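Local coordinates for protein cucumber peeling cupredoxin (Cucumis sativus, PDB 1JER) that binds a single type 1 copper ion in a plant blue-copper (phytocyanin) fold and probably carries electrons by cycling the ion between its cupric and cuprous states, at residues Gly35-Phe40 against Pro75-Leu80; Ala46-Glu51 against Cys90-His95; Leu83-Phe88 against Ser103-Ala108. All blocks are in the same frame, centred on the assembly; numbering follows the deposited sequence. Where two conformers were deposited one is given.

Contact 1: Gly35-Phe40 against Pro75-Leu80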
# COMPACT_ATOMS: atom_id res chain seq x y z
N GLY A 35 8.51 4.74 -5.55
CA GLY A 35 8.90 3.69 -4.58
C GLY A 35 8.46 4.05 -3.18
O GLY A 35 8.26 3.20 -2.31
N ASP A 36 8.33 5.36 -2.89
CA ASP A 36 7.91 5.70 -1.49
C ASP A 36 6.38 5.40 -1.44
O ASP A 36 5.74 5.21 -2.43
CB ASP A 36 7.98 7.27 -1.39
CG ASP A 36 9.40 7.73 -1.18
OD1 ASP A 36 10.31 6.88 -1.08
OD2 ASP A 36 9.63 8.96 -1.12
N SER A 37 5.89 5.47 -0.17
CA SER A 37 4.43 5.27 -0.03
C SER A 37 3.90 6.42 0.86
O SER A 37 4.66 7.07 1.55
CB SER A 37 4.24 3.94 0.79
OG SER A 37 4.61 2.83 -0.03
N LEU A 38 2.58 6.58 0.80
CA LEU A 38 1.93 7.65 1.61
C LEU A 38 0.93 6.85 2.54
O LEU A 38 0.19 6.07 1.99
CB LEU A 38 0.99 8.44 0.68
CG LEU A 38 1.58 9.47 -0.24
CD1 LEU A 38 0.48 10.30 -0.89
CD2 LEU A 38 2.57 10.36 0.52
N GLN A 39 1.07 7.12 3.81
CA GLN A 39 0.15 6.45 4.76
C GLN A 39 -0.87 7.49 5.28
O GLN A 39 -0.43 8.49 5.86
CB GLN A 39 0.93 5.91 5.96
CG GLN A 39 -0.03 5.31 7.00
CD GLN A 39 0.69 4.38 7.95
OE1 GLN A 39 1.72 3.81 7.59
NE2 GLN A 39 0.14 4.23 9.15
N PHE A 40 -2.14 7.20 5.08
CA PHE A 40 -3.21 8.15 5.57
C PHE A 40 -3.87 7.43 6.80
O PHE A 40 -4.35 6.33 6.62
CB PHE A 40 -4.30 8.16 4.47
CG PHE A 40 -3.86 8.94 3.23
CD1 PHE A 40 -3.14 8.26 2.24
CD2 PHE A 40 -4.19 10.25 3.03
CE1 PHE A 40 -2.80 8.94 1.06
CE2 PHE A 40 -3.83 10.94 1.87
CZ PHE A 40 -3.10 10.27 0.90
N PRO A 75 -5.34 2.18 8.40
CA PRO A 75 -4.72 3.15 7.51
C PRO A 75 -4.80 2.72 6.05
O PRO A 75 -4.89 1.52 5.76
CB PRO A 75 -3.20 3.02 7.91
CG PRO A 75 -3.09 1.58 8.29
CD PRO A 75 -4.36 1.28 9.07
N VAL A 76 -4.77 3.72 5.18
CA VAL A 76 -4.73 3.48 3.72
C VAL A 76 -3.29 3.84 3.29
O VAL A 76 -2.82 4.91 3.69
CB VAL A 76 -5.67 4.44 2.99
CG1 VAL A 76 -5.35 4.39 1.47
CG2 VAL A 76 -7.12 3.96 3.21
N ILE A 77 -2.62 2.90 2.66
CA ILE A 77 -1.18 3.22 2.30
C ILE A 77 -1.09 3.15 0.79
O ILE A 77 -1.46 2.13 0.19
CB ILE A 77 -0.24 2.18 2.96
CG1 ILE A 77 -0.20 2.37 4.51
CG2 ILE A 77 1.22 2.48 2.48
CD1 ILE A 77 -0.21 1.09 5.28
N GLU A 78 -0.72 4.26 0.15
CA GLU A 78 -0.71 4.29 -1.32
C GLU A 78 0.75 4.32 -1.80
O GLU A 78 1.52 5.09 -1.27
CB GLU A 78 -1.37 5.63 -1.78
CG GLU A 78 -2.90 5.60 -1.46
CD GLU A 78 -3.67 4.83 -2.52
OE1 GLU A 78 -3.16 4.69 -3.65
OE2 GLU A 78 -4.81 4.40 -2.24
N ARG A 79 1.05 3.48 -2.78
CA ARG A 79 2.41 3.45 -3.32
C ARG A 79 2.56 4.52 -4.40
O ARG A 79 1.67 4.72 -5.21
CB ARG A 79 2.76 2.07 -3.95
CG ARG A 79 4.30 1.89 -3.97
CD ARG A 79 4.73 0.47 -4.32
NE ARG A 79 5.84 0.02 -3.44
CZ ARG A 79 7.12 0.12 -3.76
NH1 ARG A 79 7.47 0.11 -5.05
NH2 ARG A 79 8.08 0.21 -2.83
N LEU A 80 3.73 5.16 -4.39
CA LEU A 80 3.93 6.20 -5.46
C LEU A 80 4.80 5.52 -6.55
O LEU A 80 5.99 5.37 -6.39
CB LEU A 80 4.67 7.37 -4.81
CG LEU A 80 3.90 8.00 -3.62
CD1 LEU A 80 4.68 9.12 -2.97
CD2 LEU A 80 2.53 8.48 -4.06
O HOH W 1 4.27 0.08 -1.24

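Contact 2: Ala46-Glu51 against Cys90-His95. With CU (copper (II) ion), chain B.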
# COMPACT_ATOMS: atom_id res chain seq x y z
N ALA A 46 -14.86 7.64 9.09
CA ALA A 46 -15.07 9.08 9.06
C ALA A 46 -14.57 9.74 7.76
O ALA A 46 -15.02 10.80 7.37
CB ALA A 46 -14.30 9.73 10.22
N HIS A 47 -13.57 9.13 7.13
CA HIS A 47 -13.06 9.80 5.87
C HIS A 47 -12.73 8.68 4.89
O HIS A 47 -12.89 7.50 5.17
CB HIS A 47 -11.66 10.44 6.28
CG HIS A 47 -11.84 11.54 7.27
ND1 HIS A 47 -12.43 12.74 6.93
CD2 HIS A 47 -11.58 11.60 8.61
CE1 HIS A 47 -12.49 13.52 8.01
NE2 HIS A 47 -11.98 12.86 9.03
N ASN A 48 -12.16 9.06 3.75
CA ASN A 48 -11.66 8.03 2.83
C ASN A 48 -10.51 8.68 2.05
O ASN A 48 -10.16 9.84 2.36
CB ASN A 48 -12.73 7.49 1.91
CG ASN A 48 -13.42 8.57 1.10
OD1 ASN A 48 -14.62 8.46 0.79
ND2 ASN A 48 -12.73 9.61 0.79
N VAL A 49 -9.93 7.90 1.15
CA VAL A 49 -8.82 8.42 0.34
C VAL A 49 -9.07 7.99 -1.12
O VAL A 49 -9.23 6.81 -1.38
CB VAL A 49 -7.48 7.78 0.76
CG1 VAL A 49 -6.39 8.45 -0.14
CG2 VAL A 49 -7.18 8.13 2.22
N HIS A 50 -9.12 8.99 -1.99
CA HIS A 50 -9.35 8.71 -3.41
C HIS A 50 -8.36 9.48 -4.25
O HIS A 50 -8.09 10.65 -4.04
CB HIS A 50 -10.80 9.17 -3.75
CG HIS A 50 -11.16 9.10 -5.19
ND1 HIS A 50 -11.28 7.94 -5.90
CD2 HIS A 50 -11.47 10.10 -6.07
CE1 HIS A 50 -11.60 8.20 -7.15
NE2 HIS A 50 -11.72 9.50 -7.28
N GLU A 51 -7.74 8.79 -5.22
CA GLU A 51 -6.80 9.53 -6.08
C GLU A 51 -7.52 10.12 -7.26
O GLU A 51 -8.45 9.48 -7.81
CB GLU A 51 -5.70 8.53 -6.53
CG GLU A 51 -4.69 9.28 -7.42
CD GLU A 51 -3.56 8.38 -7.88
OE1 GLU A 51 -3.54 7.18 -7.61
OE2 GLU A 51 -2.64 8.92 -8.55
N CYS A 90 -10.43 13.46 0.07
CA CYS A 90 -11.45 12.71 0.82
C CYS A 90 -12.80 13.11 0.16
O CYS A 90 -13.02 14.31 -0.07
CB CYS A 90 -11.49 13.27 2.28
SG CYS A 90 -12.87 12.41 3.16
N THR A 91 -13.60 12.12 -0.20
CA THR A 91 -14.83 12.41 -0.95
C THR A 91 -16.04 12.48 -0.04
O THR A 91 -17.17 12.59 -0.49
CB THR A 91 -15.09 11.39 -2.06
OG1 THR A 91 -15.32 10.10 -1.53
CG2 THR A 91 -13.88 11.27 -3.00
N VAL A 92 -15.81 12.45 1.28
CA VAL A 92 -16.99 12.54 2.19
C VAL A 92 -17.46 13.96 2.26
O VAL A 92 -16.72 14.89 2.52
CB VAL A 92 -16.60 12.03 3.57
CG1 VAL A 92 -17.62 12.40 4.64
CG2 VAL A 92 -16.28 10.56 3.57
N GLY A 93 -18.80 14.16 2.09
CA GLY A 93 -19.36 15.46 2.32
C GLY A 93 -18.67 16.64 1.79
O GLY A 93 -18.41 16.73 0.56
N THR A 94 -18.37 17.64 2.62
CA THR A 94 -17.67 18.85 2.11
C THR A 94 -16.20 18.83 2.48
O THR A 94 -15.52 19.88 2.45
CB THR A 94 -18.31 20.10 2.77
OG1 THR A 94 -18.25 19.94 4.19
CG2 THR A 94 -19.81 20.14 2.43
N HIS A 95 -15.66 17.68 2.88
CA HIS A 95 -14.27 17.66 3.38
C HIS A 95 -13.28 18.17 2.35
O HIS A 95 -12.35 18.93 2.66
CB HIS A 95 -13.93 16.23 3.79
CG HIS A 95 -14.77 15.74 4.93
ND1 HIS A 95 -14.52 14.56 5.55
CD2 HIS A 95 -15.84 16.28 5.55
CE1 HIS A 95 -15.39 14.34 6.53
NE2 HIS A 95 -16.21 15.40 6.54
CU CU B . -12.94 13.34 5.13

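Contact 3: Leu83-Phe88 against Ser103-Ala108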
# COMPACT_ATOMS: atom_id res chain seq x y z
N LEU A 83 6.02 8.97 -11.93
CA LEU A 83 6.56 10.33 -11.75
C LEU A 83 5.44 11.37 -11.90
O LEU A 83 4.43 11.15 -12.58
CB LEU A 83 7.54 10.59 -12.93
CG LEU A 83 8.82 9.72 -12.80
CD1 LEU A 83 9.74 10.07 -13.97
CD2 LEU A 83 9.49 9.98 -11.49
N GLY A 84 5.67 12.57 -11.41
CA GLY A 84 4.77 13.67 -11.68
C GLY A 84 3.74 13.88 -10.54
O GLY A 84 3.92 13.34 -9.44
N MET A 85 2.79 14.72 -10.86
CA MET A 85 1.81 15.21 -9.89
C MET A 85 0.79 14.10 -9.59
O MET A 85 0.35 13.44 -10.52
CB MET A 85 1.06 16.40 -10.49
CG MET A 85 1.87 17.69 -10.56
SD MET A 85 2.68 18.14 -9.07
CE MET A 85 1.39 18.53 -7.94
N HIS A 86 0.46 14.00 -8.31
CA HIS A 86 -0.58 13.05 -7.86
C HIS A 86 -1.53 13.86 -6.95
O HIS A 86 -1.11 14.77 -6.26
CB HIS A 86 -0.00 11.89 -7.12
CG HIS A 86 0.74 10.91 -7.99
ND1 HIS A 86 2.00 11.17 -8.47
CD2 HIS A 86 0.40 9.70 -8.47
CE1 HIS A 86 2.40 10.15 -9.21
NE2 HIS A 86 1.46 9.24 -9.22
N TYR A 87 -2.80 13.51 -7.04
CA TYR A 87 -3.82 14.31 -6.32
C TYR A 87 -4.68 13.34 -5.50
O TYR A 87 -5.25 12.39 -6.06
CB TYR A 87 -4.78 14.85 -7.46
CG TYR A 87 -4.01 15.80 -8.37
CD1 TYR A 87 -3.55 17.01 -7.88
CD2 TYR A 87 -3.71 15.43 -9.67
CE1 TYR A 87 -2.83 17.88 -8.70
CE2 TYR A 87 -3.00 16.30 -10.49
CZ TYR A 87 -2.58 17.50 -9.99
OH TYR A 87 -1.85 18.36 -10.81
N PHE A 88 -4.83 13.61 -4.21
CA PHE A 88 -5.67 12.67 -3.40
C PHE A 88 -6.68 13.54 -2.63
O PHE A 88 -6.34 14.63 -2.17
CB PHE A 88 -4.78 12.00 -2.36
CG PHE A 88 -3.69 11.13 -2.96
CD1 PHE A 88 -3.95 9.82 -3.29
CD2 PHE A 88 -2.42 11.70 -3.20
CE1 PHE A 88 -2.97 9.02 -3.88
CE2 PHE A 88 -1.47 10.90 -3.82
CZ PHE A 88 -1.73 9.59 -4.11
N SER A 103 -1.85 17.42 -2.90
CA SER A 103 -1.25 17.22 -4.23
C SER A 103 0.27 17.16 -4.02
O SER A 103 0.84 17.94 -3.27
CB SER A 103 -1.57 18.40 -5.17
OG SER A 103 -1.03 19.56 -4.69
N ILE A 104 0.87 16.13 -4.64
CA ILE A 104 2.31 15.99 -4.40
C ILE A 104 3.02 15.71 -5.74
O ILE A 104 2.42 15.24 -6.68
CB ILE A 104 2.59 14.83 -3.46
CG1 ILE A 104 2.10 13.47 -3.99
CG2 ILE A 104 2.01 15.09 -2.08
CD1 ILE A 104 2.88 12.31 -3.39
N ASN A 105 4.31 16.07 -5.75
CA ASN A 105 5.08 15.86 -6.99
C ASN A 105 6.08 14.73 -6.71
O ASN A 105 6.87 14.84 -5.76
CB ASN A 105 5.89 17.17 -7.23
CG ASN A 105 6.76 17.00 -8.49
OD1 ASN A 105 7.96 17.29 -8.45
ND2 ASN A 105 6.14 16.55 -9.55
N VAL A 106 5.99 13.66 -7.48
CA VAL A 106 6.86 12.51 -7.29
C VAL A 106 8.03 12.56 -8.28
O VAL A 106 7.80 12.74 -9.48
CB VAL A 106 6.05 11.20 -7.54
CG1 VAL A 106 6.93 9.98 -7.25
CG2 VAL A 106 4.90 11.19 -6.50
N VAL A 107 9.22 12.44 -7.74
CA VAL A 107 10.43 12.45 -8.64
C VAL A 107 11.09 11.10 -8.62
O VAL A 107 10.80 10.16 -7.88
CB VAL A 107 11.38 13.56 -8.17
CG1 VAL A 107 10.70 14.92 -8.24
CG2 VAL A 107 11.92 13.22 -6.79
N ALA A 108 12.07 10.91 -9.53
CA ALA A 108 12.71 9.58 -9.59
C ALA A 108 13.48 9.25 -8.35
O ALA A 108 13.80 10.09 -7.51
CB ALA A 108 13.71 9.62 -10.80

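Contact 1: Gly35-Phe40 against Pro75-Leu80
Strands 37-40 and 76-79 form an antiparallel pair in one of the two sheets of the cupredoxin beta sandwich, and L38 faces E78 across it in a hydrogen-bonded pair. Its two bonds run from L38 N to E78 O (2.8 Å) and from E78 N to L38 O. F40 and V76 make the next such pair toward the copper end, while G35 N to L80 O and L80 N to D36 O carry the pairing on in the other direction. The two faces of the pair differ in company. L38, F40, V76 and E78 share one face. L80, which follows R79 in the chain, meets L38 there, its CD2 4.1 Å from L38 CG; the two leucine side chains cross at about a right angle, and both also touch I104 of the opposing sheet. V76 O lies at the edge of the F40 ring, near its plane, while W14 meets that ring edge-to-face.

S37, Q39, I77 and R79 take the other face, toward the second subunit. Q39 runs extended beside I77, its CG 3.9 Å from I77 CG1, and its NE2 is hydrogen-bonded to OD1 of N41. R79 sends CG anti to its backbone N (chi1 -157°) and then bends at chi3; its guanidinium reaches E71, T73 and P75 of the second subunit. An alanine here would probably leave E71 of that subunit without its salt-bridge mate and one water less firmly held. That water accepts from R79 NE at 2.7 Å and donates to S37 OG at 3.0 Å.

Contact 2: Ala46-Glu51 against Cys90-His95
H47, C90 and H95 meet at the type 1 copper site of this cupredoxin, where a loop leading into strand 50-52 faces the ligand loop between strands 84-89 and 101-107. Metal bonds come first. Copper is held by ND1 of H47 and ND1 of H95, each at 2.0 Å, and by SG of C90 at 2.2 Å; Q100 completes the site through OE1, the glutamine that stands where many blue copper proteins have methionine. The two histidine side chains cross at about a right angle, and their rings meet rim to rim, planes 54° apart, neither lying over the other. Both send CG anti to their carbonyl carbon, and different second torsions, -70° in H47 and -172° in H95, then turn each ND1 to the shared ion.

Hydrogen bonds to sulfur form the next group. SG of C90 accepts N48 N from across the contact at 3.5 Å and V92 N from its own loop at the same length. Two backbone N-H groups thus point at the thiolate, a pattern familiar in cupredoxins that would be expected to stabilise its negative charge and so influence the redox potential. C90 SG also lies in plane at the edge of the H47 ring.

Backbone bonds shape the ligand loop itself: a type II' turn from V92 to H95 closes with H95 N on V92 O, and that carbonyl oxygen sits 3.1 Å above one face of the H95 ring, toward its rim. Among the remaining side chains, N48 crosses T91 at about a right angle. Van der Waals contact is slight beside the metal, where V92 CG2 lies 4.0 Å from A46 O.

Contact 3: Leu83-Phe88 against Ser103-Ala108
G84 and V106 exchange two backbone hydrogen bonds, each 2.9 Å long, G84 N to V106 O and V106 N to G84 O, at the open end of an antiparallel beta hairpin. G84 O is gripped twice, because ND1 of H86 also donates to it at 3.1 Å. The two donors approach from opposite faces of the carbonyl plane, and the bond from ND1 ties the H86 imidazole to its own strand. Farther along, H86 N to I104 O and I104 N to H86 O form the next hydrogen-bonded pair.

Packing follows the two faces. On that of H86, I104 and V106, V106 CG2 comes within 3.5 Å of H86 ND1, the side chains crossing obliquely. On that of M85, Y87, S103 and N105, M85 bends at chi2 to set SD 3.8 Å from N105 CB, and a further bend at chi3 brings CE to 3.7 Å from I104 O, while S103 CB touches Y87 CD1. At the hairpin's outer end L83 CD2 lies against the A108 backbone N.

Strand 50-52 flanks strand 84-89, and strand 32-33 flanks strand 101-107. Helix 55-60 lies on the Y87 and S103 face through F58, whereas F88 and I104 pack on L38 of strand 37-40.

In the fold
After strand 5-7, helix 22-28 and strand 32-33 the chain enters 35-40, the first segment of contact 1; 75-80 closes a loop of 34 residues holding strand 50-52 and helix 55-60. Within that loop lies 46-51, whose partner 90-95 closes 38 residues later, so contacts 1 and 2 cross, with V49 packing on F40 and V76. Contact 3 opens after contact 1 has closed, joining 83-88 to 103-108 as a hairpin whose connection contains the ligand loop; contacts 2 and 3 also cross. Contacts 1 and 3 belong to different sheets, meeting through L38, L80, F88 and I104. Segment 46-51 runs on from the copper site into strand 50-52, where E51 lies beside H86 and F88.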